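Local coordinates for probable adhesion protein (Pseudomonas aeruginosa PAO1, PDB 6R3Z) that probably serves as the solute-binding protein of a metal transporter, holding ferrous iron and manganese and, in this crystal, nickel through six histidines, at residues G10-P15 / G65-A70; L33-F38 / A47-R52; V59-V64 / I82-A87; T112-S117 / S249-G254. All coordinates share one frame; numbering follows the deposited sequence.

Interaction 1 of 4, residues G10-P15 / G65-A70; sequences GITLHP and GHDDFA. With NI (nickel (II) ion), chain B.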
loop_
_atom_site.group_PDB
_atom_site.type_symbol
_atom_site.label_atom_id
_atom_site.label_comp_id
_atom_site.label_asym_id
_atom_site.label_seq_id
_atom_site.Cartn_x
_atom_site.Cartn_y
_atom_site.Cartn_z
ATOM N N GLY A 10 -11.521 2.613 -13.458
ATOM C CA GLY A 10 -11.542 3.184 -12.125
ATOM C C GLY A 10 -10.518 2.528 -11.226
ATOM O O GLY A 10 -10.231 1.337 -11.366
ATOM N N ILE A 11 -9.916 3.322 -10.337
ATOM C CA ILE A 11 -8.954 2.885 -9.327
ATOM C C ILE A 11 -9.387 3.426 -7.968
ATOM O O ILE A 11 -10.139 4.411 -7.911
ATOM C CB ILE A 11 -7.479 3.207 -9.664
ATOM C CG1 ILE A 11 -7.208 4.742 -9.705
ATOM C CG2 ILE A 11 -7.037 2.488 -10.945
ATOM C CD1 ILE A 11 -6.876 5.383 -8.299
ATOM N N THR A 12 -8.858 2.848 -6.877
ATOM C CA THR A 12 -9.316 3.236 -5.541
ATOM C C THR A 12 -8.255 3.895 -4.662
ATOM O O THR A 12 -8.597 4.763 -3.854
ATOM C CB THR A 12 -9.932 2.020 -4.822
ATOM O OG1 THR A 12 -8.895 1.080 -4.555
ATOM C CG2 THR A 12 -11.047 1.344 -5.632
ATOM N N LEU A 13 -7.020 3.388 -4.708
ATOM C CA LEU A 13 -5.902 3.863 -3.892
ATOM C C LEU A 13 -4.746 4.277 -4.803
ATOM O O LEU A 13 -4.604 3.733 -5.907
ATOM C CB LEU A 13 -5.432 2.770 -2.906
ATOM C CG LEU A 13 -6.528 2.098 -2.043
ATOM C CD1 LEU A 13 -6.015 0.832 -1.403
ATOM C CD2 LEU A 13 -7.073 3.056 -0.961
ATOM N N HIS A 14 -3.908 5.219 -4.323
ATOM C CA HIS A 14 -2.764 5.748 -5.079
ATOM C C HIS A 14 -1.902 4.673 -5.754
ATOM O O HIS A 14 -1.621 4.824 -6.946
ATOM C CB HIS A 14 -1.884 6.669 -4.224
ATOM C CG HIS A 14 -2.555 7.948 -3.843
ATOM N ND1 HIS A 14 -3.535 7.984 -2.867
ATOM C CD2 HIS A 14 -2.344 9.200 -4.297
ATOM C CE1 HIS A 14 -3.882 9.257 -2.754
ATOM N NE2 HIS A 14 -3.216 10.018 -3.612
ATOM N N PRO A 15 -1.486 3.579 -5.051
ATOM C CA PRO A 15 -0.637 2.562 -5.715
ATOM C C PRO A 15 -1.303 1.982 -6.951
ATOM O O PRO A 15 -0.605 1.775 -7.938
ATOM C CB PRO A 15 -0.429 1.510 -4.624
ATOM C CG PRO A 15 -0.517 2.296 -3.347
ATOM C CD PRO A 15 -1.687 3.223 -3.629
ATOM N N GLY A 65 -9.549 -5.835 1.725
ATOM C CA GLY A 65 -9.775 -5.084 2.958
ATOM C C GLY A 65 -9.394 -3.619 2.932
ATOM O O GLY A 65 -9.684 -2.907 3.907
ATOM N N HIS A 66 -8.720 -3.145 1.856
ATOM C CA HIS A 66 -8.342 -1.726 1.834
ATOM C C HIS A 66 -9.234 -0.832 0.965
ATOM O O HIS A 66 -8.987 0.373 0.884
ATOM C CB HIS A 66 -6.857 -1.490 1.486
ATOM C CG HIS A 66 -6.242 -0.453 2.384
ATOM N ND1 HIS A 66 -6.760 0.826 2.462
ATOM C CD2 HIS A 66 -5.243 -0.572 3.295
ATOM C CE1 HIS A 66 -6.036 1.454 3.374
ATOM N NE2 HIS A 66 -5.117 0.658 3.905
ATOM N N ASP A 67 -10.278 -1.376 0.349
ATOM C CA ASP A 67 -11.175 -0.511 -0.413
ATOM C C ASP A 67 -12.624 -1.019 -0.378
ATOM O O ASP A 67 -13.311 -1.044 -1.406
ATOM C CB ASP A 67 -10.662 -0.228 -1.847
ATOM C CG ASP A 67 -10.391 -1.439 -2.710
ATOM O OD1 ASP A 67 -10.686 -2.582 -2.258
ATOM O OD2 ASP A 67 -9.855 -1.259 -3.818
ATOM N N ASP A 68 -13.122 -1.338 0.837
ATOM C CA ASP A 68 -14.518 -1.760 1.015
ATOM C C ASP A 68 -15.474 -0.661 0.534
ATOM O O ASP A 68 -16.503 -0.978 -0.062
ATOM C CB ASP A 68 -14.801 -2.103 2.490
ATOM C CG ASP A 68 -14.059 -3.341 2.987
ATOM O OD1 ASP A 68 -13.625 -4.156 2.142
ATOM O OD2 ASP A 68 -13.928 -3.499 4.219
ATOM N N PHE A 69 -15.101 0.630 0.740
ATOM C CA PHE A 69 -15.888 1.785 0.295
ATOM C C PHE A 69 -16.237 1.688 -1.185
ATOM O O PHE A 69 -17.356 2.040 -1.570
ATOM C CB PHE A 69 -15.163 3.125 0.576
ATOM C CG PHE A 69 -13.828 3.351 -0.096
ATOM C CD1 PHE A 69 -13.758 3.880 -1.384
ATOM C CD2 PHE A 69 -12.641 3.083 0.573
ATOM C CE1 PHE A 69 -12.524 4.102 -2.002
ATOM C CE2 PHE A 69 -11.403 3.315 -0.043
ATOM C CZ PHE A 69 -11.352 3.813 -1.331
ATOM N N ALA A 70 -15.294 1.180 -2.010
ATOM C CA ALA A 70 -15.483 1.096 -3.461
ATOM C C ALA A 70 -16.609 0.131 -3.869
ATOM O O ALA A 70 -17.397 0.474 -4.748
ATOM C CB ALA A 70 -14.180 0.737 -4.144
HETATM NI NI NI B . -4.046 1.201 5.831
#
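T12 gives its hydroxyl to D67: OG1 donates to OD2 at 2.6 Å, meeting the anti lone pair, the one turned away from OD1. A chi1 of 68° sets OG1 between the backbone N and the carbonyl carbon of T12 and leaves CG2 beside the N, where it packs 3.5 Å from A70 CB. The two polar side chains cross at about a right angle, and both are buried. Nor does the carboxylate stop at T12, since OD2 also accepts from the backbone N of N62 and OD1 from that of G63.

This is where loops follow parallel strands 8-11 and 58-61 of a Rossmann-like lobe, and the second loop carries H66, whose NE2 binds the nickel ion at 2.3 Å. Five further histidines complete the site.

The looser side is L13 against H66 and F69, where no polar bond is made. Its CD1 sits 3.8 Å from H66 CB and meets the imidazole obliquely, while CD2 keeps 4.4 Å from F69 CZ. That phenyl ring presents its edge to the T12 carbonyl, CZ to O 3.9 Å, with the oxygen in the ring plane.

Interaction 2 of 4, residues L33-F38 / A47-R52; sequences LIPAGF and AEDIKR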
loop_
_atom_site.group_PDB
_atom_site.type_symbol
_atom_site.label_atom_id
_atom_site.label_comp_id
_atom_site.label_asym_id
_atom_site.label_seq_id
_atom_site.Cartn_x
_atom_site.Cartn_y
_atom_site.Cartn_z
ATOM N N LEU A 33 -11.540 6.916 -8.097
ATOM C CA LEU A 33 -12.911 6.896 -7.591
ATOM C C LEU A 33 -13.128 7.970 -6.553
ATOM O O LEU A 33 -14.262 8.437 -6.373
ATOM C CB LEU A 33 -13.259 5.529 -7.015
ATOM C CG LEU A 33 -14.167 4.650 -7.888
ATOM C CD1 LEU A 33 -13.468 4.253 -9.203
ATOM C CD2 LEU A 33 -14.562 3.377 -7.136
ATOM N N ILE A 34 -12.064 8.316 -5.825
ATOM C CA ILE A 34 -12.152 9.337 -4.768
ATOM C C ILE A 34 -11.093 10.432 -5.001
ATOM O O ILE A 34 -10.022 10.126 -5.540
ATOM C CB ILE A 34 -12.142 8.730 -3.327
ATOM C CG1 ILE A 34 -10.740 8.278 -2.858
ATOM C CG2 ILE A 34 -13.165 7.589 -3.202
ATOM C CD1 ILE A 34 -10.668 7.744 -1.359
ATOM N N PRO A 35 -11.361 11.701 -4.623
ATOM C CA PRO A 35 -10.372 12.766 -4.884
ATOM C C PRO A 35 -9.064 12.595 -4.110
ATOM O O PRO A 35 -9.008 11.904 -3.087
ATOM C CB PRO A 35 -11.095 14.049 -4.446
ATOM C CG PRO A 35 -12.539 13.700 -4.426
ATOM C CD PRO A 35 -12.599 12.257 -4.030
ATOM N N ALA A 36 -8.003 13.223 -4.629
ATOM C CA ALA A 36 -6.697 13.247 -3.994
ATOM C C ALA A 36 -6.816 14.117 -2.718
ATOM O O ALA A 36 -7.643 15.033 -2.663
ATOM C CB ALA A 36 -5.671 13.847 -4.956
ATOM N N GLY A 37 -6.020 13.804 -1.711
ATOM C CA GLY A 37 -6.032 14.549 -0.456
ATOM C C GLY A 37 -6.905 13.941 0.627
ATOM O O GLY A 37 -6.696 14.222 1.809
ATOM N N PHE A 38 -7.876 13.088 0.240
ATOM C CA PHE A 38 -8.743 12.408 1.201
ATOM C C PHE A 38 -8.036 11.164 1.750
ATOM O O PHE A 38 -7.424 10.418 0.978
ATOM C CB PHE A 38 -10.086 12.031 0.553
ATOM C CG PHE A 38 -11.018 13.210 0.353
ATOM C CD1 PHE A 38 -10.820 14.108 -0.693
ATOM C CD2 PHE A 38 -12.093 13.418 1.205
ATOM C CE1 PHE A 38 -11.668 15.212 -0.862
ATOM C CE2 PHE A 38 -12.952 14.508 1.022
ATOM C CZ PHE A 38 -12.736 15.396 -0.011
ATOM N N ALA A 47 -22.119 11.430 -3.167
ATOM C CA ALA A 47 -22.951 11.305 -4.371
ATOM C C ALA A 47 -22.143 11.647 -5.634
ATOM O O ALA A 47 -22.223 10.920 -6.619
ATOM C CB ALA A 47 -24.186 12.203 -4.268
ATOM N N GLU A 48 -21.286 12.697 -5.556
ATOM C CA GLU A 48 -20.440 13.195 -6.644
ATOM C C GLU A 48 -19.511 12.081 -7.173
ATOM O O GLU A 48 -19.313 11.941 -8.392
ATOM C CB GLU A 48 -19.615 14.391 -6.124
ATOM C CG GLU A 48 -18.803 15.110 -7.190
ATOM C CD GLU A 48 -19.525 16.161 -8.017
ATOM O OE1 GLU A 48 -20.772 16.273 -7.943
ATOM O OE2 GLU A 48 -18.820 16.881 -8.757
ATOM N N ASP A 49 -18.976 11.274 -6.254
ATOM C CA ASP A 49 -18.048 10.190 -6.594
ATOM C C ASP A 49 -18.756 8.948 -7.106
ATOM O O ASP A 49 -18.272 8.316 -8.046
ATOM C CB ASP A 49 -17.116 9.883 -5.417
ATOM C CG ASP A 49 -16.342 11.092 -4.901
ATOM O OD1 ASP A 49 -16.037 11.994 -5.711
ATOM O OD2 ASP A 49 -16.084 11.154 -3.686
ATOM N N ILE A 50 -19.929 8.626 -6.532
ATOM C CA ILE A 50 -20.756 7.503 -6.983
ATOM C C ILE A 50 -21.214 7.751 -8.429
ATOM O O ILE A 50 -21.190 6.822 -9.244
ATOM C CB ILE A 50 -21.934 7.258 -6.002
ATOM C CG1 ILE A 50 -21.401 6.764 -4.637
ATOM C CG2 ILE A 50 -22.970 6.276 -6.588
ATOM C CD1 ILE A 50 -22.402 6.879 -3.462
ATOM N N LYS A 51 -21.569 9.023 -8.755
ATOM C CA LYS A 51 -22.013 9.424 -10.101
ATOM C C LYS A 51 -20.965 9.059 -11.157
ATOM O O LYS A 51 -21.334 8.576 -12.224
ATOM C CB LYS A 51 -22.330 10.938 -10.150
ATOM C CG LYS A 51 -22.924 11.425 -11.474
ATOM C CD LYS A 51 -24.329 10.876 -11.764
ATOM C CE LYS A 51 -24.856 11.312 -13.111
ATOM N NZ LYS A 51 -25.104 12.779 -13.171
ATOM N N ARG A 52 -19.670 9.262 -10.833
ATOM C CA ARG A 52 -18.518 9.013 -11.722
ATOM C C ARG A 52 -18.402 7.579 -12.230
ATOM O O ARG A 52 -17.940 7.361 -13.356
ATOM C CB ARG A 52 -17.220 9.419 -11.025
ATOM C CG ARG A 52 -16.875 10.874 -11.246
ATOM C CD ARG A 52 -15.373 11.097 -11.227
ATOM N NE ARG A 52 -14.828 11.062 -9.869
ATOM C CZ ARG A 52 -14.794 12.105 -9.044
ATOM N NH1 ARG A 52 -15.283 13.281 -9.425
ATOM N NH2 ARG A 52 -14.268 11.983 -7.835
#
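D49 of helix 47-53 leans onto the backbone of L33 and the ring of P35. Starting at the root of the aspartate, CB rests 3.3 Å from L33 O, a carbonyl that is buried here and has no hydrogen-bond partner in the model. A chi1 of -55° puts CG anti to the carbonyl carbon, beside the backbone N, and at 4.0 Å from P35 CD. At the tip the carboxylate and the proline ring reach toward each other. OD1 is 3.8 Å from P35 CD and forms a salt bridge with R52 NH2 at 2.8 Å, one helical turn on. OD2 lies 3.7 Å from the same CD; it also takes a salt bridge from R46 NE and a hydrogen bond from Y43 OH. The acid is thus shared by two arginines and a tyrosine, which would be expected to keep it ionised.

R52 folds back over its own helix, its chain bent at chi3 (-76°), and D49 CA lies above one face of the guanidinium, toward its rim. P35 CD approaches the edge of that group, 4.2 Å from NH2. Beyond it, P35 to F38 form a type II turn. The contact joins the loop after strand 29-32 to helix 47-53, within the beta-alpha-beta crossover that leads on to strand 58-61, with strand 8-11 lying between the two strands.

Interaction 3 of 4, residues V59-V64 / I82-A87; sequences VVLNGV and IPVIEA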
loop_
_atom_site.group_PDB
_atom_site.type_symbol
_atom_site.label_atom_id
_atom_site.label_comp_id
_atom_site.label_asym_id
_atom_site.label_seq_id
_atom_site.Cartn_x
_atom_site.Cartn_y
_atom_site.Cartn_z
ATOM N N VAL A 59 -13.643 -1.388 -12.864
ATOM C CA VAL A 59 -13.017 -0.859 -11.651
ATOM C C VAL A 59 -11.988 -1.889 -11.152
ATOM O O VAL A 59 -12.330 -3.054 -10.976
ATOM C CB VAL A 59 -14.027 -0.486 -10.512
ATOM C CG1 VAL A 59 -13.295 0.066 -9.288
ATOM C CG2 VAL A 59 -15.087 0.515 -10.990
ATOM N N VAL A 60 -10.751 -1.440 -10.908
ATOM C CA VAL A 60 -9.683 -2.247 -10.333
ATOM C C VAL A 60 -9.806 -2.106 -8.806
ATOM O O VAL A 60 -9.871 -0.981 -8.290
ATOM C CB VAL A 60 -8.282 -1.815 -10.842
ATOM C CG1 VAL A 60 -7.155 -2.515 -10.059
ATOM C CG2 VAL A 60 -8.151 -2.109 -12.340
ATOM N N LEU A 61 -9.846 -3.247 -8.103
ATOM C CA LEU A 61 -9.990 -3.275 -6.645
ATOM C C LEU A 61 -8.845 -3.978 -5.936
ATOM O O LEU A 61 -8.324 -4.990 -6.411
ATOM C CB LEU A 61 -11.278 -4.019 -6.233
ATOM C CG LEU A 61 -12.651 -3.443 -6.608
ATOM C CD1 LEU A 61 -13.766 -4.293 -6.006
ATOM C CD2 LEU A 61 -12.809 -2.015 -6.130
ATOM N N ASN A 62 -8.501 -3.470 -4.746
ATOM C CA ASN A 62 -7.570 -4.108 -3.837
ATOM C C ASN A 62 -8.353 -5.374 -3.384
ATOM O O ASN A 62 -7.813 -6.488 -3.408
ATOM C CB ASN A 62 -7.253 -3.158 -2.651
ATOM C CG ASN A 62 -6.701 -3.871 -1.433
ATOM O OD1 ASN A 62 -7.455 -4.241 -0.520
ATOM N ND2 ASN A 62 -5.385 -4.109 -1.409
ATOM N N GLY A 63 -9.628 -5.173 -3.033
ATOM C CA GLY A 63 -10.584 -6.235 -2.692
ATOM C C GLY A 63 -10.247 -7.187 -1.564
ATOM O O GLY A 63 -10.916 -8.224 -1.414
ATOM N N VAL A 64 -9.230 -6.862 -0.754
ATOM C CA VAL A 64 -8.825 -7.723 0.370
ATOM C C VAL A 64 -8.903 -6.990 1.723
ATOM O O VAL A 64 -8.412 -7.492 2.736
ATOM C CB VAL A 64 -7.460 -8.414 0.145
ATOM C CG1 VAL A 64 -7.562 -9.459 -0.973
ATOM C CG2 VAL A 64 -6.339 -7.400 -0.122
ATOM N N ILE A 82 -20.951 -3.442 -13.063
ATOM C CA ILE A 82 -19.722 -3.056 -13.755
ATOM C C ILE A 82 -18.620 -4.131 -13.550
ATOM O O ILE A 82 -18.457 -4.621 -12.428
ATOM C CB ILE A 82 -19.238 -1.620 -13.314
ATOM C CG1 ILE A 82 -18.198 -1.034 -14.303
ATOM C CG2 ILE A 82 -18.702 -1.595 -11.864
ATOM C CD1 ILE A 82 -17.838 0.423 -14.069
ATOM N N PRO A 83 -17.847 -4.502 -14.601
ATOM C CA PRO A 83 -16.747 -5.455 -14.383
ATOM C C PRO A 83 -15.764 -4.958 -13.307
ATOM O O PRO A 83 -15.475 -3.761 -13.192
ATOM C CB PRO A 83 -16.078 -5.543 -15.760
ATOM C CG PRO A 83 -17.175 -5.190 -16.731
ATOM C CD PRO A 83 -17.923 -4.090 -16.019
ATOM N N VAL A 84 -15.288 -5.894 -12.487
ATOM C CA VAL A 84 -14.377 -5.583 -11.404
ATOM C C VAL A 84 -13.156 -6.486 -11.511
ATOM O O VAL A 84 -13.284 -7.708 -11.695
ATOM C CB VAL A 84 -15.117 -5.711 -10.045
ATOM C CG1 VAL A 84 -14.175 -6.065 -8.905
ATOM C CG2 VAL A 84 -15.935 -4.452 -9.733
ATOM N N ILE A 85 -11.978 -5.872 -11.435
ATOM C CA ILE A 85 -10.724 -6.625 -11.440
ATOM C C ILE A 85 -10.244 -6.775 -10.011
ATOM O O ILE A 85 -9.928 -5.773 -9.344
ATOM C CB ILE A 85 -9.648 -5.995 -12.367
ATOM C CG1 ILE A 85 -10.093 -6.077 -13.843
ATOM C CG2 ILE A 85 -8.267 -6.648 -12.142
ATOM C CD1 ILE A 85 -9.206 -5.232 -14.807
ATOM N N GLU A 86 -10.206 -8.020 -9.537
ATOM C CA GLU A 86 -9.703 -8.342 -8.191
ATOM C C GLU A 86 -8.164 -8.449 -8.337
ATOM O O GLU A 86 -7.628 -9.490 -8.747
ATOM C CB GLU A 86 -10.342 -9.642 -7.653
ATOM C CG GLU A 86 -11.836 -9.518 -7.365
ATOM C CD GLU A 86 -12.268 -8.652 -6.190
ATOM O OE1 GLU A 86 -11.400 -8.238 -5.385
ATOM O OE2 GLU A 86 -13.488 -8.396 -6.069
ATOM N N ALA A 87 -7.458 -7.327 -8.076
ATOM C CA ALA A 87 -6.001 -7.247 -8.285
ATOM C C ALA A 87 -5.190 -8.308 -7.533
ATOM O O ALA A 87 -4.104 -8.693 -7.982
ATOM C CB ALA A 87 -5.495 -5.863 -7.903
HETATM O O HOH W 1 -8.337 -8.646 -5.137
#
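The carboxylate of E86 bends across to L61 and G63: OE1 comes 3.5 Å from G63 CA, and OE2 lies 4.1 Å from L61 CD1. A chi2 of -70° bends the chain and turns CD back; the two oxygens then lie beside those carbons. Behind it, strands 58-61 and 84-86 run parallel, 22° apart in direction, as the two strands of a beta-alpha-beta unit whose helix is 68-76. Strand 84-86 is the outermost on this side of the sheet.

Four backbone bonds join them: V59 N to P83 O, I85 N to V59 O, L61 N to I85 O and A87 N to L61 O. The shortest, from L61 N to I85 O, is 2.8 Å and nearly straight at 170°. On the face with V59, L61 and V84, helix 68-76 supplies A70 and I74; L61 CD1 presses to 3.4 Å from V84 CG1, tighter than usual carbon packing. On the other face, covered by helices 116-133 and 14-24, V60 CG2 meets I85 CD1 at 4.1 Å.

Past the strand, N62 makes an Asx turn with V64 N. Its OD1 also accepts from the N of H66, a metal ligand, and its ND2 donates to Y16 OH. A water bridges the two segments, donating to N62 O at 2.8 Å and to E86 OE1 at 3.1 Å.

Interaction 4 of 4, residues T112-S117 / S249-G254; sequences TFLSIS and SHISYG. With NI (nickel (II) ion), chain B.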
loop_
_atom_site.group_PDB
_atom_site.type_symbol
_atom_site.label_atom_id
_atom_site.label_comp_id
_atom_site.label_asym_id
_atom_site.label_seq_id
_atom_site.Cartn_x
_atom_site.Cartn_y
_atom_site.Cartn_z
ATOM N N THR A 112 -1.170 -5.339 0.693
ATOM C CA THR A 112 -0.366 -6.116 -0.278
ATOM C C THR A 112 0.414 -5.190 -1.226
ATOM O O THR A 112 1.510 -5.557 -1.692
ATOM C CB THR A 112 -1.274 -7.053 -1.081
ATOM O OG1 THR A 112 -2.201 -6.254 -1.830
ATOM C CG2 THR A 112 -2.022 -8.073 -0.188
ATOM N N PHE A 113 -0.141 -3.969 -1.491
ATOM C CA PHE A 113 0.520 -2.982 -2.369
ATOM C C PHE A 113 1.846 -2.466 -1.788
ATOM O O PHE A 113 2.643 -1.905 -2.529
ATOM C CB PHE A 113 -0.415 -1.816 -2.722
ATOM C CG PHE A 113 -1.170 -1.260 -1.538
ATOM C CD1 PHE A 113 -0.638 -0.215 -0.781
ATOM C CD2 PHE A 113 -2.417 -1.769 -1.184
ATOM C CE1 PHE A 113 -1.344 0.313 0.304
ATOM C CE2 PHE A 113 -3.118 -1.251 -0.080
ATOM C CZ PHE A 113 -2.565 -0.223 0.666
ATOM N N LEU A 114 2.098 -2.661 -0.484
ATOM C CA LEU A 114 3.371 -2.223 0.090
ATOM C C LEU A 114 4.375 -3.382 0.130
ATOM O O LEU A 114 4.938 -3.699 1.162
ATOM C CB LEU A 114 3.204 -1.508 1.442
ATOM C CG LEU A 114 2.312 -0.253 1.409
ATOM C CD1 LEU A 114 1.943 0.203 2.805
ATOM C CD2 LEU A 114 2.944 0.872 0.617
ATOM N N SER A 115 4.529 -4.052 -1.000
ATOM C CA SER A 115 5.442 -5.176 -1.206
ATOM C C SER A 115 5.813 -5.124 -2.667
ATOM O O SER A 115 4.924 -4.971 -3.511
ATOM C CB SER A 115 4.745 -6.504 -0.932
ATOM O OG SER A 115 5.426 -7.598 -1.542
ATOM N N ILE A 116 7.106 -5.277 -2.975
ATOM C CA ILE A 116 7.542 -5.266 -4.370
ATOM C C ILE A 116 7.028 -6.533 -5.070
ATOM O O ILE A 116 6.477 -6.436 -6.172
ATOM C CB ILE A 116 9.086 -5.092 -4.474
ATOM C CG1 ILE A 116 9.545 -3.677 -3.972
ATOM C CG2 ILE A 116 9.594 -5.377 -5.919
ATOM C CD1 ILE A 116 9.018 -2.462 -4.761
ATOM N N SER A 117 7.238 -7.722 -4.448
ATOM C CA SER A 117 6.798 -8.996 -5.041
ATOM C C SER A 117 5.271 -9.057 -5.234
ATOM O O SER A 117 4.821 -9.444 -6.311
ATOM C CB SER A 117 7.288 -10.186 -4.216
ATOM O OG SER A 117 6.794 -10.112 -2.892
ATOM N N SER A 249 5.870 5.735 4.288
ATOM C CA SER A 249 4.735 6.175 3.513
ATOM C C SER A 249 3.788 5.014 3.200
ATOM O O SER A 249 4.210 3.987 2.670
ATOM C CB SER A 249 5.190 6.836 2.214
ATOM O OG SER A 249 4.062 7.219 1.444
ATOM N N HIS A 250 2.491 5.234 3.446
ATOM C CA HIS A 250 1.415 4.293 3.097
ATOM C C HIS A 250 1.077 4.532 1.577
ATOM O O HIS A 250 0.207 3.850 1.026
ATOM C CB HIS A 250 0.183 4.660 3.952
ATOM C CG HIS A 250 -0.930 3.649 4.009
ATOM N ND1 HIS A 250 -1.719 3.356 2.894
ATOM C CD2 HIS A 250 -1.476 3.034 5.094
ATOM C CE1 HIS A 250 -2.673 2.538 3.336
ATOM N NE2 HIS A 250 -2.554 2.305 4.641
ATOM N N ILE A 251 1.730 5.539 0.932
ATOM C CA ILE A 251 1.510 5.936 -0.487
ATOM C C ILE A 251 -0.006 6.275 -0.637
ATOM O O ILE A 251 -0.750 5.651 -1.408
ATOM C CB ILE A 251 2.053 4.878 -1.494
ATOM C CG1 ILE A 251 3.478 4.368 -1.033
ATOM C CG2 ILE A 251 2.062 5.474 -2.940
ATOM C CD1 ILE A 251 4.144 3.259 -1.884
ATOM N N SER A 252 -0.479 7.212 0.216
ATOM C CA SER A 252 -1.899 7.551 0.273
ATOM C C SER A 252 -2.155 9.050 0.346
ATOM O O SER A 252 -3.314 9.439 0.468
ATOM C CB SER A 252 -2.510 6.894 1.508
ATOM O OG SER A 252 -2.033 7.540 2.683
ATOM N N TYR A 253 -1.103 9.885 0.286
ATOM C CA TYR A 253 -1.248 11.343 0.427
ATOM C C TYR A 253 -0.984 12.121 -0.860
ATOM O O TYR A 253 0.013 11.872 -1.510
ATOM C CB TYR A 253 -0.265 11.829 1.516
ATOM C CG TYR A 253 -0.479 13.266 1.929
ATOM C CD1 TYR A 253 -1.425 13.598 2.893
ATOM C CD2 TYR A 253 0.253 14.298 1.346
ATOM C CE1 TYR A 253 -1.646 14.925 3.266
ATOM C CE2 TYR A 253 0.037 15.630 1.704
ATOM C CZ TYR A 253 -0.915 15.938 2.663
ATOM O OH TYR A 253 -1.122 17.241 3.057
ATOM N N GLY A 254 -1.809 13.127 -1.153
ATOM C CA GLY A 254 -1.538 14.016 -2.279
ATOM C C GLY A 254 -2.041 13.563 -3.628
ATOM O O GLY A 254 -2.929 12.720 -3.690
HETATM NI NI NI B . -4.046 1.201 5.831
#
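L114, H250 and F113 bury the most surface in this contact. L114 points its branched end into the loop after strand 244-248: CD2 lies 3.7 Å from I251 CD1, the two side chains sliding past each other in opposite directions, and CD1 is 4.1 Å from H250 CA.

F113 meets the imidazole of H250. The two rings are set obliquely, centroids 5.8 Å apart and planes at 47°, and H250 CE1 comes to the phenyl edge, 3.8 Å from CZ and in the plane of that ring. CG of H250 stands anti to the backbone N (chi1 -166°); NE2 at the far end of the ring binds the nickel ion at 2.2 Å. H111, immediately before 112-117, is another of the six ligands.

Within the loop an ST turn forms, I251 N donating to S249 OG at 2.9 Å; that hydroxyl is also bonded to E264. F113 belongs with the first lobe, touching P15 and Y19 of helix 14-24, whereas H250 follows the last strand of the second sheet. No hydrogen bond crosses between 112-117 and 249-254: the direct contact is van der Waals packing, and the polar link probably runs through the metal, which H111 and H250 both bind.

Overall arrangement
Interactions 1 and 4 converge on the nickel ion, with H66 NE2 and H250 NE2 only 3.1 Å apart as fellow ligands; a probable hydrogen bond of 2.7 Å from H14 NE2 to G254 O joins them away from the metal. Interaction 3 lies about 8 Å from interaction 1, centre to centre, and shares its sheet: G10 O and V60 N are 2.9 Å apart. Interaction 2 starts just past the edge strand 29-32 of that sheet, where I11 O and L33 N are 2.9 Å apart, a probable hydrogen bond. It lies farthest of the four from the chain's centre, about 19 Å between centres, the I34 side chain about 12 Å from the nickel.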